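Local coordinates for E2A dna-binding protein (Human adenovirus 5, PDB 2WB0), which binds single-stranded DNA and, by forming multimers, unwinds the template without ATP during the elongation phase of viral strand-displacement replication, at residues L18-L28 / E40-W49; C111-H122 / S159-A170. All blocks are in the same frame, centred on the assembly; numbering follows the deposited sequence.

Contact 1 of 2, residues L18-L28 / E40-W49; sequences LMDKYHVDNDL and EALAAVCKTW
Val45 sets CG1 anti to its own backbone N (chi1 171°), which sends that methyl to Tyr22 CD2 and leaves CG2 for Val24 and Met19. Tyr22 carries its ring anti to its carbonyl carbon (chi1 -61°), lying alongside Trp49 and pointing the same way. These residues join a tight turn between two helices, 7-21 and 26-31, to helix 40-53 in the all-alpha part of the domain. Helix 7-21 ends in a Schellman motif, with His23 at positive phi as C-prime: Val24 N bonds back to Met19 O, and His23 N to Asp20 O. Asp25 is the N-cap of helix 26-31, its OD2 accepting from Leu28 N at 2.9 Å.

The turn drops Val24 into the middle of the contact, where its CG1 packs tightly against Val45 CG2 at 3.5 Å. Met19 bends at chi3 and brings SD within 3.7 Å of Ala41 CB. Farther along, Leu28 crosses the extended Glu40 chain at about a right angle, its CD2 3.6 Å from Glu40 CD. At the opposite end Tyr22 CE1 comes 4.1 Å from Trp49 CD1, the two ring planes being 84° apart. Their polar ends are held elsewhere: Tyr22 OH by Asn317, Trp49 NE1 by Glu316, just past helix 300-315, whose Leu313 touches both side chains.

Thr48 CG2 lies 3.3 Å from Tyr22 O. Its hydroxyl donates to Ala44 O; a water bonds Thr48 OG1 (2.9 Å), Tyr22 O and His23 O, its two protons serving two of the three at a time.

Contact 2 of 2, residues C111-H122 / S159-A170; sequences CLHGSIMINKEH and SNTDARCCVHDA. With ZN (zinc ion), chain B.
Cys111 SG, His113 ND1 and Cys166 SG bind one zinc ion, with His113 ND1 at 2.1 Å from the metal; Cys182 supplies the fourth ligand. The type I turn from Cys111 to Gly114 presents the first two ligands. His168 comes from the opposite direction over one face of the His113 ring, its CD2 3.4 Å above the ring centre, the planes 39° apart. His168 N also donates to Cys166 SG (3.5 Å), and Trp331 meets the His113 ring as well.

Behind the metal, strands 118-124 and 158-165 pair antiparallel. Ile118 and Cys165 exchange two backbone bonds, as do His122 and Asn160 beyond a beta bulge. Lys120 bends at chi2 and chi4, folding NZ back; its stronger bond goes to Cys172 O, with a weak one to Asp169 O (2.9 Å). On the other sheet face the Asn119 amide lies over one face of the Arg164 guanidinium, the planes 44° apart, and that guanidinium is salt-bridged to Asp162 through NH1 and OD1.

With three thiolates and one imidazole around the zinc, the N-H donated to Cys166 SG would probably temper the charge on that sulfur.

In the fold
From the N terminus, helix 7-21 passes through the tight turn into helix 26-31, and contact 1 closes a short loop of 11 residues when helix 40-53 folds back against that turn. The chain then runs on through helix 64-83 and strand 95-99 before contact 2 opens. There, segments 111-122 and 159-170 close a longer excursion, much of it not modelled (126-156), and join two neighbouring strands of a three-stranded sheet to a zinc site. The contacts follow in series, neither nested nor crossed. Their centres lie 44 Å apart on opposite sides of the chain's centre: contact 1 ties together helices of the all-alpha range, contact 2 the first zinc-binding range.

Contact 1 of 2, residues L18-L28 / E40-W49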
loop_
_atom_site.group_PDB
_atom_site.type_symbol
_atom_site.label_atom_id
_atom_site.label_comp_id
_atom_site.label_asym_id
_atom_site.label_seq_id
_atom_site.Cartn_x
_atom_site.Cartn_y
_atom_site.Cartn_z
ATOM N N LEU A 18 -25.180 8.308 5.920
ATOM C CA LEU A 18 -24.171 7.485 6.570
ATOM C C LEU A 18 -23.703 8.010 7.884
ATOM O O LEU A 18 -23.655 7.291 8.877
ATOM C CB LEU A 18 -23.000 7.265 5.562
ATOM C CG LEU A 18 -22.829 6.044 4.690
ATOM C CD1 LEU A 18 -23.888 4.900 4.595
ATOM C CD2 LEU A 18 -22.212 6.369 3.302
ATOM N N MET A 19 -23.371 9.292 7.958
ATOM C CA MET A 19 -22.794 9.845 9.162
ATOM C C MET A 19 -23.860 9.921 10.246
ATOM O O MET A 19 -23.544 9.844 11.453
ATOM C CB MET A 19 -22.256 11.271 8.899
ATOM C CG MET A 19 -21.065 11.329 7.901
ATOM S SD MET A 19 -20.247 12.933 7.829
ATOM C CE MET A 19 -21.389 13.915 6.860
ATOM N N ASP A 20 -25.120 10.117 9.827
ATOM C CA ASP A 20 -26.195 10.169 10.838
ATOM C C ASP A 20 -26.365 8.740 11.406
ATOM O O ASP A 20 -26.274 8.546 12.606
ATOM C CB ASP A 20 -27.500 10.641 10.186
ATOM C CG ASP A 20 -27.507 12.145 9.888
ATOM O OD1 ASP A 20 -26.798 12.926 10.594
ATOM O OD2 ASP A 20 -28.238 12.509 8.944
ATOM N N LYS A 21 -26.568 7.764 10.517
ATOM C CA LYS A 21 -26.822 6.364 10.889
ATOM C C LYS A 21 -25.724 5.805 11.792
ATOM O O LYS A 21 -25.988 5.064 12.751
ATOM C CB LYS A 21 -26.966 5.515 9.636
ATOM C CG LYS A 21 -27.096 3.991 9.914
ATOM C CD LYS A 21 -27.477 3.257 8.647
ATOM C CE LYS A 21 -27.574 1.732 8.865
ATOM N NZ LYS A 21 -27.721 1.182 7.536
ATOM N N TYR A 22 -24.479 6.177 11.517
ATOM C CA TYR A 22 -23.354 5.686 12.307
ATOM C C TYR A 22 -22.873 6.621 13.409
ATOM O O TYR A 22 -21.792 6.421 13.980
ATOM C CB TYR A 22 -22.247 5.139 11.401
ATOM C CG TYR A 22 -22.763 3.968 10.574
ATOM C CD1 TYR A 22 -22.820 2.665 11.121
ATOM C CD2 TYR A 22 -23.206 4.161 9.278
ATOM C CE1 TYR A 22 -23.313 1.606 10.360
ATOM C CE2 TYR A 22 -23.679 3.143 8.515
ATOM C CZ TYR A 22 -23.737 1.865 9.054
ATOM O OH TYR A 22 -24.205 0.885 8.231
ATOM N N HIS A 23 -23.707 7.626 13.735
ATOM C CA HIS A 23 -23.489 8.493 14.901
ATOM C C HIS A 23 -22.109 9.114 14.898
ATOM O O HIS A 23 -21.406 9.087 15.914
ATOM C CB HIS A 23 -23.745 7.705 16.205
ATOM C CG HIS A 23 -25.008 6.907 16.150
ATOM N ND1 HIS A 23 -26.260 7.500 16.188
ATOM C CD2 HIS A 23 -25.222 5.574 15.978
ATOM C CE1 HIS A 23 -27.188 6.563 16.075
ATOM N NE2 HIS A 23 -26.587 5.388 15.936
ATOM N N VAL A 24 -21.687 9.644 13.741
ATOM C CA VAL A 24 -20.378 10.286 13.748
ATOM C C VAL A 24 -20.440 11.614 14.503
ATOM O O VAL A 24 -21.470 12.309 14.464
ATOM C CB VAL A 24 -19.596 10.267 12.362
ATOM C CG1 VAL A 24 -20.292 9.460 11.300
ATOM C CG2 VAL A 24 -19.103 11.658 11.888
ATOM N N ASP A 25 -19.338 11.926 15.192
ATOM C CA ASP A 25 -19.150 13.156 15.960
ATOM C C ASP A 25 -19.771 14.427 15.333
ATOM O O ASP A 25 -19.698 14.627 14.117
ATOM C CB ASP A 25 -17.655 13.377 16.108
ATOM C CG ASP A 25 -17.341 14.743 16.602
ATOM O OD1 ASP A 25 -17.542 14.965 17.805
ATOM O OD2 ASP A 25 -16.953 15.617 15.786
ATOM N N ASN A 26 -20.347 15.309 16.142
ATOM C CA ASN A 26 -21.193 16.336 15.526
ATOM C C ASN A 26 -20.386 17.373 14.734
ATOM O O ASN A 26 -20.847 17.865 13.701
ATOM C CB ASN A 26 -22.077 17.045 16.545
ATOM C CG ASN A 26 -23.195 16.175 17.072
ATOM O OD1 ASN A 26 -23.433 16.176 18.265
ATOM N ND2 ASN A 26 -23.890 15.438 16.193
ATOM N N ASP A 27 -19.212 17.708 15.241
ATOM C CA ASP A 27 -18.357 18.640 14.544
ATOM C C ASP A 27 -17.897 18.098 13.200
ATOM O O ASP A 27 -17.943 18.807 12.178
ATOM C CB ASP A 27 -17.200 19.062 15.432
ATOM C CG ASP A 27 -17.675 19.956 16.608
ATOM O OD1 ASP A 27 -18.868 20.385 16.608
ATOM O OD2 ASP A 27 -16.850 20.210 17.516
ATOM N N LEU A 28 -17.484 16.829 13.194
ATOM C CA LEU A 28 -17.063 16.186 11.940
ATOM C C LEU A 28 -18.238 16.242 10.970
ATOM O O LEU A 28 -18.056 16.532 9.811
ATOM C CB LEU A 28 -16.594 14.747 12.166
ATOM C CG LEU A 28 -15.209 14.496 12.833
ATOM C CD1 LEU A 28 -15.033 12.966 12.843
ATOM C CD2 LEU A 28 -14.056 15.167 12.078
ATOM N N GLU A 40 -11.595 11.982 7.513
ATOM C CA GLU A 40 -11.839 11.667 8.926
ATOM C C GLU A 40 -13.274 11.272 9.222
ATOM O O GLU A 40 -13.501 10.265 9.897
ATOM C CB GLU A 40 -11.424 12.796 9.852
ATOM C CG GLU A 40 -11.575 12.417 11.352
ATOM C CD GLU A 40 -10.938 13.416 12.325
ATOM O OE1 GLU A 40 -10.934 13.106 13.556
ATOM O OE2 GLU A 40 -10.472 14.512 11.900
ATOM N N ALA A 41 -14.246 12.045 8.747
ATOM C CA ALA A 41 -15.666 11.687 8.998
ATOM C C ALA A 41 -16.106 10.337 8.344
ATOM O O ALA A 41 -16.899 9.576 8.901
ATOM C CB ALA A 41 -16.581 12.831 8.577
ATOM N N LEU A 42 -15.530 10.013 7.207
ATOM C CA LEU A 42 -15.850 8.797 6.529
ATOM C C LEU A 42 -15.108 7.621 7.210
ATOM O O LEU A 42 -15.650 6.502 7.328
ATOM C CB LEU A 42 -15.494 8.913 5.047
ATOM C CG LEU A 42 -16.172 10.100 4.370
ATOM C CD1 LEU A 42 -15.806 10.181 2.897
ATOM C CD2 LEU A 42 -17.709 9.887 4.518
ATOM N N ALA A 43 -13.905 7.880 7.683
ATOM C CA ALA A 43 -13.191 6.875 8.472
ATOM C C ALA A 43 -13.971 6.581 9.791
ATOM O O ALA A 43 -14.010 5.435 10.256
ATOM C CB ALA A 43 -11.788 7.381 8.789
ATOM N N ALA A 44 -14.593 7.615 10.366
ATOM C CA ALA A 44 -15.407 7.450 11.596
ATOM C C ALA A 44 -16.666 6.603 11.329
ATOM O O ALA A 44 -17.051 5.759 12.152
ATOM C CB ALA A 44 -15.733 8.792 12.206
ATOM N N VAL A 45 -17.263 6.754 10.149
ATOM C CA VAL A 45 -18.293 5.815 9.728
ATOM C C VAL A 45 -17.772 4.351 9.734
ATOM O O VAL A 45 -18.376 3.399 10.346
ATOM C CB VAL A 45 -18.838 6.188 8.331
ATOM C CG1 VAL A 45 -19.742 5.113 7.797
ATOM C CG2 VAL A 45 -19.587 7.570 8.404
ATOM N N CYS A 46 -16.617 4.169 9.094
ATOM C CA CYS A 46 -16.117 2.830 8.933
ATOM C C CYS A 46 -15.759 2.228 10.313
ATOM O O CYS A 46 -16.036 1.059 10.566
ATOM C CB CYS A 46 -14.891 2.903 8.018
ATOM S SG CYS A 46 -15.324 3.326 6.304
ATOM N N LYS A 47 -15.085 3.011 11.162
ATOM C CA LYS A 47 -14.613 2.520 12.447
ATOM C C LYS A 47 -15.831 2.155 13.296
ATOM O O LYS A 47 -15.877 1.128 13.976
ATOM C CB LYS A 47 -13.790 3.617 13.145
ATOM C CG LYS A 47 -13.222 3.236 14.528
ATOM C CD LYS A 47 -12.218 2.043 14.442
ATOM C CE LYS A 47 -11.533 1.635 15.827
ATOM N NZ LYS A 47 -10.248 0.797 15.589
ATOM N N THR A 48 -16.854 2.999 13.237
ATOM C CA THR A 48 -18.091 2.691 13.939
ATOM C C THR A 48 -18.722 1.372 13.445
ATOM O O THR A 48 -19.114 0.519 14.281
ATOM C CB THR A 48 -19.098 3.903 13.927
ATOM O OG1 THR A 48 -18.403 5.057 14.389
ATOM C CG2 THR A 48 -20.250 3.685 14.878
ATOM N N TRP A 49 -18.757 1.172 12.118
ATOM C CA TRP A 49 -19.320 -0.056 11.546
ATOM C C TRP A 49 -18.482 -1.316 11.952
ATOM O O TRP A 49 -19.021 -2.397 12.290
ATOM C CB TRP A 49 -19.483 0.116 10.038
ATOM C CG TRP A 49 -19.887 -1.132 9.257
ATOM C CD1 TRP A 49 -21.159 -1.571 9.033
ATOM C CD2 TRP A 49 -19.027 -2.031 8.544
ATOM N NE1 TRP A 49 -21.154 -2.700 8.246
ATOM C CE2 TRP A 49 -19.859 -2.997 7.911
ATOM C CE3 TRP A 49 -17.628 -2.132 8.383
ATOM C CZ2 TRP A 49 -19.345 -4.072 7.140
ATOM C CZ3 TRP A 49 -17.120 -3.195 7.593
ATOM C CH2 TRP A 49 -17.982 -4.147 6.974
HETATM O O HOH W 1 -19.901 7.011 15.902
#

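Contact 2 of 2, residues C111-H122 / S159-A170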
loop_
_atom_site.group_PDB
_atom_site.type_symbol
_atom_site.label_atom_id
_atom_site.label_comp_id
_atom_site.label_asym_id
_atom_site.label_seq_id
_atom_site.Cartn_x
_atom_site.Cartn_y
_atom_site.Cartn_z
ATOM N N CYS A 111 10.513 -5.115 -10.649
ATOM C CA CYS A 111 10.257 -3.890 -9.913
ATOM C C CYS A 111 9.152 -3.075 -10.531
ATOM O O CYS A 111 8.479 -3.531 -11.446
ATOM C CB CYS A 111 11.547 -3.061 -9.785
ATOM S SG CYS A 111 12.050 -2.321 -11.342
ATOM N N LEU A 112 8.938 -1.863 -10.020
ATOM C CA LEU A 112 7.865 -0.989 -10.519
ATOM C C LEU A 112 8.042 -0.554 -11.966
ATOM O O LEU A 112 7.065 -0.282 -12.647
ATOM C CB LEU A 112 7.753 0.242 -9.635
ATOM C CG LEU A 112 6.840 0.275 -8.421
ATOM C CD1 LEU A 112 5.891 -0.943 -8.100
ATOM C CD2 LEU A 112 7.427 1.029 -7.231
ATOM N N HIS A 113 9.268 -0.595 -12.445
ATOM C CA HIS A 113 9.554 -0.347 -13.833
ATOM C C HIS A 113 9.001 -1.433 -14.724
ATOM O O HIS A 113 8.852 -1.227 -15.937
ATOM C CB HIS A 113 11.028 -0.322 -14.036
ATOM C CG HIS A 113 11.660 0.943 -13.585
ATOM N ND1 HIS A 113 12.335 1.064 -12.385
ATOM C CD2 HIS A 113 11.747 2.143 -14.205
ATOM C CE1 HIS A 113 12.776 2.307 -12.268
ATOM N NE2 HIS A 113 12.410 2.984 -13.345
ATOM N N GLY A 114 8.734 -2.596 -14.139
ATOM C CA GLY A 114 8.278 -3.777 -14.864
ATOM C C GLY A 114 9.421 -4.629 -15.421
ATOM O O GLY A 114 9.204 -5.573 -16.185
ATOM N N SER A 115 10.644 -4.282 -15.063
ATOM C CA SER A 115 11.819 -5.031 -15.461
ATOM C C SER A 115 12.323 -5.908 -14.346
ATOM O O SER A 115 12.103 -5.657 -13.132
ATOM C CB SER A 115 12.953 -4.093 -15.910
ATOM O OG SER A 115 13.144 -3.022 -15.014
ATOM N N ILE A 116 12.934 -6.995 -14.756
ATOM C CA ILE A 116 13.410 -7.893 -13.812
ATOM C C ILE A 116 14.442 -7.231 -12.881
ATOM O O ILE A 116 15.217 -6.358 -13.336
ATOM C CB ILE A 116 13.923 -9.245 -14.425
ATOM C CG1 ILE A 116 15.368 -9.362 -14.459
ATOM C CG2 ILE A 116 13.180 -9.935 -15.566
ATOM C CD1 ILE A 116 15.540 -10.173 -13.360
ATOM N N MET A 117 14.442 -7.652 -11.609
ATOM C CA MET A 117 15.385 -7.176 -10.607
ATOM C C MET A 117 16.676 -7.994 -10.577
ATOM O O MET A 117 16.638 -9.207 -10.644
ATOM C CB MET A 117 14.741 -7.117 -9.185
ATOM C CG MET A 117 13.510 -6.119 -9.160
ATOM S SD MET A 117 12.666 -6.156 -7.506
ATOM C CE MET A 117 13.842 -5.163 -6.534
ATOM N N ILE A 118 17.802 -7.276 -10.456
ATOM C CA ILE A 118 19.119 -7.878 -10.537
ATOM C C ILE A 118 19.566 -8.449 -9.214
ATOM O O ILE A 118 19.367 -7.830 -8.177
ATOM C CB ILE A 118 20.112 -6.813 -11.029
ATOM C CG1 ILE A 118 19.666 -6.233 -12.386
ATOM C CG2 ILE A 118 21.591 -7.388 -11.054
ATOM C CD1 ILE A 118 19.662 -7.249 -13.473
ATOM N N ASN A 119 20.217 -9.616 -9.217
ATOM C CA ASN A 119 20.710 -10.188 -7.970
ATOM C C ASN A 119 21.898 -9.390 -7.436
ATOM O O ASN A 119 22.692 -8.957 -8.191
ATOM C CB ASN A 119 21.154 -11.646 -8.180
ATOM C CG ASN A 119 20.018 -12.636 -7.962
ATOM O OD1 ASN A 119 19.291 -12.985 -8.900
ATOM N ND2 ASN A 119 19.844 -13.082 -6.696
ATOM N N LYS A 120 21.995 -9.230 -6.116
ATOM C CA LYS A 120 23.056 -8.459 -5.426
ATOM C C LYS A 120 23.402 -9.224 -4.146
ATOM O O LYS A 120 22.536 -9.855 -3.536
ATOM C CB LYS A 120 22.524 -7.128 -4.885
ATOM C CG LYS A 120 22.471 -5.963 -5.817
ATOM C CD LYS A 120 23.580 -4.960 -5.499
ATOM C CE LYS A 120 23.969 -4.135 -6.713
ATOM N NZ LYS A 120 23.035 -2.956 -6.865
ATOM N N GLU A 121 24.644 -9.090 -3.700
ATOM C CA GLU A 121 24.948 -9.477 -2.328
ATOM C C GLU A 121 24.728 -8.271 -1.380
ATOM O O GLU A 121 25.096 -7.139 -1.703
ATOM C CB GLU A 121 26.348 -10.058 -2.245
ATOM C CG GLU A 121 27.013 -9.868 -0.892
ATOM C CD GLU A 121 28.076 -10.924 -0.611
ATOM O OE1 GLU A 121 28.574 -11.576 -1.590
ATOM O OE2 GLU A 121 28.353 -11.125 0.603
ATOM N N HIS A 122 24.075 -8.489 -0.248
ATOM C CA HIS A 122 23.802 -7.394 0.673
ATOM C C HIS A 122 24.324 -7.776 2.056
ATOM O O HIS A 122 23.780 -8.678 2.675
ATOM C CB HIS A 122 22.310 -7.155 0.747
ATOM C CG HIS A 122 21.927 -5.998 1.601
ATOM N ND1 HIS A 122 20.751 -5.968 2.317
ATOM C CD2 HIS A 122 22.579 -4.851 1.903
ATOM C CE1 HIS A 122 20.648 -4.813 2.955
ATOM N NE2 HIS A 122 21.753 -4.124 2.745
ATOM N N SER A 159 25.176 -11.894 5.895
ATOM C CA SER A 159 25.382 -11.909 4.434
ATOM C C SER A 159 24.109 -12.314 3.694
ATOM O O SER A 159 23.704 -13.485 3.718
ATOM C CB SER A 159 26.532 -12.847 4.024
ATOM O OG SER A 159 27.803 -12.316 4.368
ATOM N N ASN A 160 23.457 -11.362 3.040
ATOM C CA ASN A 160 22.291 -11.716 2.245
ATOM C C ASN A 160 22.757 -11.846 0.805
ATOM O O ASN A 160 22.881 -10.815 0.114
ATOM C CB ASN A 160 21.190 -10.635 2.335
ATOM C CG ASN A 160 20.454 -10.626 3.663
ATOM O OD1 ASN A 160 20.278 -11.644 4.305
ATOM N ND2 ASN A 160 19.983 -9.455 4.053
ATOM N N THR A 161 22.976 -13.070 0.323
ATOM C CA THR A 161 23.473 -13.268 -1.051
ATOM C C THR A 161 22.352 -13.374 -2.094
ATOM O O THR A 161 22.579 -13.625 -3.280
ATOM C CB THR A 161 24.356 -14.545 -1.165
ATOM O OG1 THR A 161 23.552 -15.685 -0.846
ATOM C CG2 THR A 161 25.542 -14.442 -0.224
ATOM N N ASP A 162 21.128 -13.182 -1.636
ATOM C CA ASP A 162 19.980 -13.299 -2.508
ATOM C C ASP A 162 19.169 -11.982 -2.570
ATOM O O ASP A 162 17.945 -12.024 -2.766
ATOM C CB ASP A 162 19.114 -14.458 -1.997
ATOM C CG ASP A 162 17.971 -14.781 -2.921
ATOM O OD1 ASP A 162 18.158 -14.705 -4.182
ATOM O OD2 ASP A 162 16.882 -15.098 -2.376
ATOM N N ALA A 163 19.837 -10.829 -2.409
ATOM C CA ALA A 163 19.153 -9.528 -2.548
ATOM C C ALA A 163 18.855 -9.180 -4.010
ATOM O O ALA A 163 19.400 -9.804 -4.938
ATOM C CB ALA A 163 19.982 -8.412 -1.884
ATOM N N ARG A 164 17.905 -8.253 -4.220
ATOM C CA ARG A 164 17.427 -7.912 -5.564
ATOM C C ARG A 164 17.293 -6.426 -5.548
ATOM O O ARG A 164 16.703 -5.868 -4.607
ATOM C CB ARG A 164 16.000 -8.488 -5.805
ATOM C CG ARG A 164 15.988 -9.984 -5.571
ATOM C CD ARG A 164 16.556 -10.673 -6.861
ATOM N NE ARG A 164 15.992 -12.030 -6.932
ATOM C CZ ARG A 164 16.462 -12.990 -6.175
ATOM N NH1 ARG A 164 17.452 -12.662 -5.386
ATOM N NH2 ARG A 164 15.985 -14.241 -6.193
ATOM N N CYS A 165 17.768 -5.790 -6.597
ATOM C CA CYS A 165 17.640 -4.349 -6.799
ATOM C C CYS A 165 16.916 -3.991 -8.132
ATOM O O CYS A 165 16.837 -4.809 -9.076
ATOM C CB CYS A 165 19.054 -3.709 -6.749
ATOM S SG CYS A 165 20.107 -4.080 -8.217
ATOM N N CYS A 166 16.383 -2.774 -8.204
ATOM C CA CYS A 166 15.833 -2.208 -9.457
ATOM C C CYS A 166 16.998 -2.233 -10.487
ATOM O O CYS A 166 18.128 -2.017 -10.088
ATOM C CB CYS A 166 15.450 -0.768 -9.179
ATOM S SG CYS A 166 15.047 0.136 -10.676
ATOM N N VAL A 167 16.764 -2.526 -11.780
ATOM C CA VAL A 167 17.956 -2.613 -12.689
ATOM C C VAL A 167 18.746 -1.297 -12.760
ATOM O O VAL A 167 19.985 -1.295 -12.950
ATOM C CB VAL A 167 17.576 -3.139 -14.094
ATOM C CG1 VAL A 167 16.641 -2.149 -14.802
ATOM C CG2 VAL A 167 18.833 -3.427 -14.872
ATOM N N HIS A 168 18.053 -0.179 -12.536
ATOM C CA HIS A 168 18.686 1.136 -12.615
ATOM C C HIS A 168 19.612 1.385 -11.446
ATOM O O HIS A 168 20.430 2.310 -11.502
ATOM C CB HIS A 168 17.613 2.192 -12.682
ATOM C CG HIS A 168 16.720 2.019 -13.873
ATOM N ND1 HIS A 168 16.999 2.591 -15.096
ATOM C CD2 HIS A 168 15.561 1.336 -14.027
ATOM C CE1 HIS A 168 16.050 2.262 -15.958
ATOM N NE2 HIS A 168 15.162 1.505 -15.336
ATOM N N ASP A 169 19.549 0.511 -10.461
ATOM C CA ASP A 169 20.490 0.519 -9.337
ATOM C C ASP A 169 21.588 -0.492 -9.438
ATOM O O ASP A 169 22.307 -0.687 -8.453
ATOM C CB ASP A 169 19.696 0.351 -8.020
ATOM C CG ASP A 169 18.674 1.504 -7.802
ATOM O OD1 ASP A 169 18.950 2.657 -8.283
ATOM O OD2 ASP A 169 17.604 1.267 -7.179
ATOM N N ALA A 170 21.737 -1.167 -10.601
ATOM C CA ALA A 170 22.581 -2.395 -10.621
ATOM C C ALA A 170 24.071 -2.124 -10.306
ATOM O O ALA A 170 24.773 -2.974 -9.757
ATOM C CB ALA A 170 22.421 -3.180 -11.951
HETATM ZN ZN ZN B . 12.731 -0.211 -10.817
HETATM O O HOH W 2 14.473 -3.730 -12.730
HETATM O O HOH W 3 13.660 -0.783 -16.513
HETATM O O HOH W 4 14.833 -11.240 -9.907
#